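Local coordinates for protein pullulanase (Klebsiella oxytoca, PDB 2YOC) that hydrolyses the alpha-1,6-glucosidic linkages of pullulan and related branched alpha-glucans, and is exported by a type 2 secretion system, at residues Q858-L870 with L930-R944. Residues are numbered along the deposited sequence; the frame is centred on the assembly and turned at random.
Sequences QGIAFDQQGSELL and LKQMTAFYQELTELR
Tyr937 and Asp863 meet from opposite directions. Tyr937 OH donates to Asp863 OD2 at 2.7 Å. The acceptor uses its anti lone pair, and OD2 lies at the ring edge, near the ring plane. Asp863 CG stands anti to its own backbone N (chi1 -172°), which carries the carboxylate across to the helix. At the other end of the strand, Arg944 NH2 donates to Gly859 O at 2.9 Å. That bond is moderately straight, 153° at the hydrogen. Arg944 reaches the strand with a chain extended from CG to NE. Ala861 CB sits over the centre of one guanidinium face, 3.6 Å from Arg944 CZ. Arg944 NH1 turns to Met855 O and Gly857 O, so three carbonyls hold the group.

Glu868 CB packs over one face of the Tyr937 ring in a CH-pi contact, 3.7 Å from the centroid. The Glu868 chain then bends at chi2, and OE2 bonds to His450 of helix 446-457. Beyond the ring the packing is mostly apolar, though the carbonyls of Glu868 and Leu869 also lie against helix side chains. Leu870 CD2 lies 3.5 Å from CG of selenomethionine Met933. Leu870 CD1 meets Leu930 CD2 at 3.9 Å. Leu869 CD2 comes against Thr934, whose OG1 bonds back to Leu930 O within the helix.

The 860-864 strand is the eighth of the parallel (beta/alpha)8 barrel, pairing with strands 814-816 and 413-417. Helix segment 930-944 runs nearly antiparallel to the strand, at 161°, and packs outside the barrel. Two buried polar links, one at Gly859 and one at Asp863, tie the strand to the helix, while Leu869, Leu870, Leu930 and Met933 pack the chain beyond the turn against the helix. The carbonyls around Arg944 would probably stabilise its positive charge, and the tyrosine hydroxyl would similarly ease burial of the Asp863 carboxylate.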
loop_
_atom_site.group_PDB
_atom_site.type_symbol
_atom_site.label_atom_id
_atom_site.label_comp_id
_atom_site.label_asym_id
_atom_site.label_seq_id
_atom_site.Cartn_x
_atom_site.Cartn_y
_atom_site.Cartn_z
ATOM N N GLN B 858 -25.843 -8.695 3.675
ATOM C CA GLN B 858 -26.220 -8.994 2.291
ATOM C C GLN B 858 -25.952 -10.422 1.813
ATOM O O GLN B 858 -26.664 -10.894 0.919
ATOM C CB GLN B 858 -25.645 -7.953 1.297
ATOM C CG GLN B 858 -26.150 -6.512 1.512
ATOM C CD GLN B 858 -27.652 -6.355 1.469
ATOM O OE1 GLN B 858 -28.335 -6.812 0.556
ATOM N NE2 GLN B 858 -28.198 -5.697 2.468
ATOM N N GLY B 859 -24.951 -11.092 2.391
ATOM C CA GLY B 859 -24.610 -12.469 2.034
ATOM C C GLY B 859 -25.600 -13.471 2.601
ATOM O O GLY B 859 -26.418 -13.120 3.452
ATOM N N ILE B 860 -25.541 -14.722 2.143
ATOM C CA ILE B 860 -26.428 -15.763 2.643
ATOM C C ILE B 860 -26.099 -16.129 4.103
ATOM O O ILE B 860 -24.953 -16.378 4.452
ATOM C CB ILE B 860 -26.476 -16.959 1.676
ATOM C CG1 ILE B 860 -27.164 -16.510 0.352
ATOM C CG2 ILE B 860 -27.171 -18.187 2.306
ATOM C CD1 ILE B 860 -26.961 -17.389 -0.841
ATOM N N ALA B 861 -27.118 -16.082 4.961
ATOM C CA ALA B 861 -27.017 -16.373 6.382
ATOM C C ALA B 861 -27.033 -17.865 6.617
ATOM O O ALA B 861 -27.960 -18.554 6.196
ATOM C CB ALA B 861 -28.160 -15.710 7.119
ATOM N N PHE B 862 -25.984 -18.362 7.259
ATOM C CA PHE B 862 -25.811 -19.758 7.632
ATOM C C PHE B 862 -25.457 -19.780 9.096
ATOM O O PHE B 862 -24.738 -18.911 9.593
ATOM C CB PHE B 862 -24.663 -20.378 6.838
ATOM C CG PHE B 862 -24.323 -21.829 7.118
ATOM C CD1 PHE B 862 -23.545 -22.179 8.216
ATOM C CD2 PHE B 862 -24.682 -22.830 6.224
ATOM C CE1 PHE B 862 -23.211 -23.508 8.454
ATOM C CE2 PHE B 862 -24.350 -24.157 6.471
ATOM C CZ PHE B 862 -23.614 -24.482 7.579
ATOM N N ASP B 863 -25.937 -20.803 9.776
ATOM C CA ASP B 863 -25.667 -21.005 11.174
ATOM C C ASP B 863 -25.881 -22.450 11.604
ATOM O O ASP B 863 -26.705 -23.181 11.035
ATOM C CB ASP B 863 -26.508 -20.060 12.040
ATOM C CG ASP B 863 -26.141 -20.086 13.513
ATOM O OD1 ASP B 863 -24.916 -20.313 13.836
ATOM O OD2 ASP B 863 -27.052 -19.899 14.342
ATOM N N GLN B 864 -25.134 -22.842 12.655
ATOM C CA GLN B 864 -25.165 -24.155 13.262
ATOM C C GLN B 864 -26.441 -24.317 14.083
ATOM O O GLN B 864 -26.838 -23.404 14.819
ATOM C CB GLN B 864 -23.943 -24.297 14.167
ATOM C CG GLN B 864 -23.825 -25.676 14.764
ATOM C CD GLN B 864 -22.701 -25.786 15.740
ATOM O OE1 GLN B 864 -22.328 -24.824 16.429
ATOM N NE2 GLN B 864 -22.167 -26.993 15.846
ATOM N N GLN B 865 -27.055 -25.498 13.997
ATOM C CA GLN B 865 -28.198 -25.816 14.847
ATOM C C GLN B 865 -27.698 -25.692 16.303
ATOM O O GLN B 865 -26.616 -26.182 16.621
ATOM C CB GLN B 865 -28.697 -27.246 14.550
ATOM C CG GLN B 865 -29.292 -27.996 15.739
ATOM C CD GLN B 865 -29.083 -29.488 15.670
ATOM O OE1 GLN B 865 -28.199 -30.007 14.975
ATOM N NE2 GLN B 865 -29.871 -30.203 16.446
ATOM N N GLY B 866 -28.466 -24.989 17.128
ATOM C CA GLY B 866 -28.192 -24.796 18.550
ATOM C C GLY B 866 -27.655 -23.439 18.956
ATOM O O GLY B 866 -27.627 -23.143 20.150
ATOM N N SER B 867 -27.200 -22.599 17.990
ATOM C CA SER B 867 -26.639 -21.270 18.305
ATOM C C SER B 867 -27.628 -20.359 19.013
ATOM O O SER B 867 -27.220 -19.564 19.869
ATOM C CB SER B 867 -26.057 -20.600 17.074
ATOM O OG SER B 867 -25.062 -21.437 16.519
ATOM N N GLU B 868 -28.937 -20.569 18.721
ATOM C CA GLU B 868 -30.085 -19.891 19.324
ATOM C C GLU B 868 -30.286 -20.337 20.792
ATOM O O GLU B 868 -31.099 -19.741 21.502
ATOM C CB GLU B 868 -31.364 -20.178 18.490
ATOM C CG GLU B 868 -32.017 -21.550 18.683
ATOM C CD GLU B 868 -31.361 -22.768 18.054
ATOM O OE1 GLU B 868 -30.307 -22.601 17.401
ATOM O OE2 GLU B 868 -31.928 -23.881 18.167
ATOM N N LEU B 869 -29.600 -21.436 21.209
ATOM C CA LEU B 869 -29.649 -22.035 22.541
ATOM C C LEU B 869 -28.243 -22.075 23.124
ATOM O O LEU B 869 -27.885 -23.016 23.833
ATOM C CB LEU B 869 -30.272 -23.444 22.499
ATOM C CG LEU B 869 -31.661 -23.585 21.826
ATOM C CD1 LEU B 869 -32.098 -25.032 21.759
ATOM C CD2 LEU B 869 -32.719 -22.718 22.491
ATOM N N LEU B 870 -27.423 -21.058 22.801
ATOM C CA LEU B 870 -26.049 -20.877 23.292
ATOM C C LEU B 870 -25.219 -22.165 23.272
ATOM O O LEU B 870 -24.345 -22.350 24.125
ATOM C CB LEU B 870 -26.100 -20.275 24.720
ATOM C CG LEU B 870 -26.947 -19.016 24.887
ATOM C CD1 LEU B 870 -27.280 -18.774 26.317
ATOM C CD2 LEU B 870 -26.251 -17.810 24.311
ATOM N N LEU B 930 -31.236 -19.293 27.811
ATOM C CA LEU B 930 -31.579 -19.945 26.542
ATOM C C LEU B 930 -32.812 -19.273 25.940
ATOM O O LEU B 930 -32.788 -18.939 24.754
ATOM C CB LEU B 930 -31.755 -21.476 26.706
ATOM C CG LEU B 930 -30.641 -22.186 27.486
ATOM C CD1 LEU B 930 -30.966 -23.611 27.705
ATOM C CD2 LEU B 930 -29.285 -22.078 26.792
ATOM N N LYS B 931 -33.828 -18.970 26.775
ATOM C CA LYS B 931 -35.032 -18.282 26.327
ATOM C C LYS B 931 -34.716 -16.843 25.837
ATOM O O LYS B 931 -35.260 -16.408 24.822
ATOM C CB LYS B 931 -36.115 -18.306 27.415
ATOM C CG LYS B 931 -36.976 -19.572 27.392
ATOM C CD LYS B 931 -38.072 -19.558 28.475
ATOM C CE LYS B 931 -38.868 -20.848 28.527
ATOM N NZ LYS B 931 -40.108 -20.727 29.349
ATOM N N GLN B 932 -33.806 -16.142 26.536
ATOM C CA GLN B 932 -33.324 -14.796 26.191
ATOM C C GLN B 932 -32.645 -14.854 24.784
ATOM O O GLN B 932 -32.991 -14.060 23.900
ATOM C CB GLN B 932 -32.326 -14.318 27.277
ATOM C CG GLN B 932 -31.864 -12.870 27.195
ATOM C CD GLN B 932 -30.929 -12.508 28.338
ATOM O OE1 GLN B 932 -29.748 -12.172 28.138
ATOM N NE2 GLN B 932 -31.431 -12.546 29.575
HETATM N N MSE B 933 -31.717 -15.829 24.581
HETATM C CA MSE B 933 -31.032 -16.017 23.302
HETATM C C MSE B 933 -32.001 -16.387 22.171
HETATM O O MSE B 933 -31.861 -15.837 21.079
HETATM C CB MSE B 933 -29.879 -17.035 23.422
HETATM C CG MSE B 933 -28.984 -17.108 22.190
HETATM SE SE MSE B 933 -28.117 -15.417 21.782
HETATM C CE MSE B 933 -28.719 -15.229 19.929
ATOM N N THR B 934 -32.978 -17.296 22.414
ATOM C CA THR B 934 -33.954 -17.684 21.378
ATOM C C THR B 934 -34.716 -16.435 20.922
ATOM O O THR B 934 -34.819 -16.197 19.721
ATOM C CB THR B 934 -34.898 -18.806 21.849
ATOM O OG1 THR B 934 -34.147 -19.804 22.535
ATOM C CG2 THR B 934 -35.622 -19.464 20.719
ATOM N N ALA B 935 -35.158 -15.601 21.883
ATOM C CA ALA B 935 -35.861 -14.340 21.646
ATOM C C ALA B 935 -35.032 -13.394 20.780
ATOM O O ALA B 935 -35.565 -12.821 19.823
ATOM C CB ALA B 935 -36.198 -13.675 22.967
ATOM N N PHE B 936 -33.724 -13.278 21.077
ATOM C CA PHE B 936 -32.797 -12.458 20.302
ATOM C C PHE B 936 -32.630 -13.016 18.896
ATOM O O PHE B 936 -32.556 -12.243 17.942
ATOM C CB PHE B 936 -31.413 -12.408 20.972
ATOM C CG PHE B 936 -31.255 -11.556 22.212
ATOM C CD1 PHE B 936 -32.163 -10.537 22.503
ATOM C CD2 PHE B 936 -30.160 -11.722 23.051
ATOM C CE1 PHE B 936 -31.977 -9.710 23.617
ATOM C CE2 PHE B 936 -29.989 -10.910 24.181
ATOM C CZ PHE B 936 -30.898 -9.908 24.455
ATOM N N TYR B 937 -32.549 -14.347 18.764
ATOM C CA TYR B 937 -32.325 -14.989 17.482
ATOM C C TYR B 937 -33.520 -14.762 16.564
ATOM O O TYR B 937 -33.362 -14.384 15.384
ATOM C CB TYR B 937 -32.091 -16.472 17.710
ATOM C CG TYR B 937 -31.432 -17.214 16.567
ATOM C CD1 TYR B 937 -32.198 -17.837 15.577
ATOM C CD2 TYR B 937 -30.054 -17.415 16.545
ATOM C CE1 TYR B 937 -31.601 -18.598 14.569
ATOM C CE2 TYR B 937 -29.450 -18.181 15.546
ATOM C CZ TYR B 937 -30.229 -18.788 14.574
ATOM O OH TYR B 937 -29.632 -19.569 13.611
ATOM N N GLN B 938 -34.726 -14.957 17.129
ATOM C CA GLN B 938 -35.974 -14.781 16.424
ATOM C C GLN B 938 -36.121 -13.337 15.989
ATOM O O GLN B 938 -36.597 -13.093 14.880
ATOM C CB GLN B 938 -37.131 -15.251 17.283
ATOM C CG GLN B 938 -37.106 -16.759 17.489
ATOM C CD GLN B 938 -38.361 -17.301 18.094
ATOM O OE1 GLN B 938 -39.449 -16.713 17.993
ATOM N NE2 GLN B 938 -38.248 -18.478 18.680
ATOM N N GLU B 939 -35.617 -12.385 16.812
ATOM C CA GLU B 939 -35.627 -10.943 16.520
ATOM C C GLU B 939 -34.851 -10.667 15.219
ATOM O O GLU B 939 -35.418 -10.119 14.276
ATOM C CB GLU B 939 -34.988 -10.175 17.688
ATOM C CG GLU B 939 -35.483 -8.748 17.883
ATOM C CD GLU B 939 -35.025 -8.124 19.191
ATOM O OE1 GLU B 939 -35.445 -8.621 20.263
ATOM O OE2 GLU B 939 -34.229 -7.155 19.147
ATOM N N LEU B 940 -33.580 -11.132 15.165
ATOM C CA LEU B 940 -32.629 -10.979 14.070
ATOM C C LEU B 940 -33.128 -11.547 12.748
ATOM O O LEU B 940 -32.958 -10.909 11.702
ATOM C CB LEU B 940 -31.282 -11.615 14.456
ATOM C CG LEU B 940 -30.448 -10.954 15.560
ATOM C CD1 LEU B 940 -29.165 -11.722 15.774
ATOM C CD2 LEU B 940 -30.071 -9.524 15.213
ATOM N N THR B 941 -33.733 -12.749 12.788
ATOM C CA THR B 941 -34.252 -13.397 11.590
ATOM C C THR B 941 -35.477 -12.650 11.104
ATOM O O THR B 941 -35.624 -12.449 9.889
ATOM C CB THR B 941 -34.485 -14.925 11.791
ATOM O OG1 THR B 941 -35.512 -15.151 12.758
ATOM C CG2 THR B 941 -33.209 -15.702 12.142
ATOM N N GLU B 942 -36.343 -12.211 12.044
ATOM C CA GLU B 942 -37.558 -11.449 11.718
ATOM C C GLU B 942 -37.171 -10.173 10.975
ATOM O O GLU B 942 -37.739 -9.877 9.913
ATOM C CB GLU B 942 -38.409 -11.155 12.968
ATOM C CG GLU B 942 -39.185 -12.370 13.460
ATOM C CD GLU B 942 -40.125 -12.169 14.632
ATOM O OE1 GLU B 942 -39.691 -12.323 15.801
ATOM O OE2 GLU B 942 -41.324 -11.924 14.369
ATOM N N LEU B 943 -36.136 -9.478 11.490
ATOM C CA LEU B 943 -35.567 -8.274 10.892
ATOM C C LEU B 943 -35.119 -8.518 9.443
ATOM O O LEU B 943 -35.529 -7.775 8.551
ATOM C CB LEU B 943 -34.401 -7.748 11.743
ATOM C CG LEU B 943 -34.791 -7.122 13.088
ATOM C CD1 LEU B 943 -33.595 -6.992 13.992
ATOM C CD2 LEU B 943 -35.475 -5.790 12.908
ATOM N N ARG B 944 -34.316 -9.596 9.219
ATOM C CA ARG B 944 -33.788 -10.044 7.916
ATOM C C ARG B 944 -34.918 -10.172 6.902
ATOM O O ARG B 944 -34.763 -9.724 5.758
ATOM C CB ARG B 944 -33.047 -11.380 8.093
ATOM C CG ARG B 944 -32.506 -11.990 6.815
ATOM C CD ARG B 944 -31.471 -13.046 7.088
ATOM N NE ARG B 944 -30.817 -13.497 5.861
ATOM C CZ ARG B 944 -29.697 -12.984 5.360
ATOM N NH1 ARG B 944 -29.080 -11.984 5.979
ATOM N NH2 ARG B 944 -29.178 -13.475 4.237
#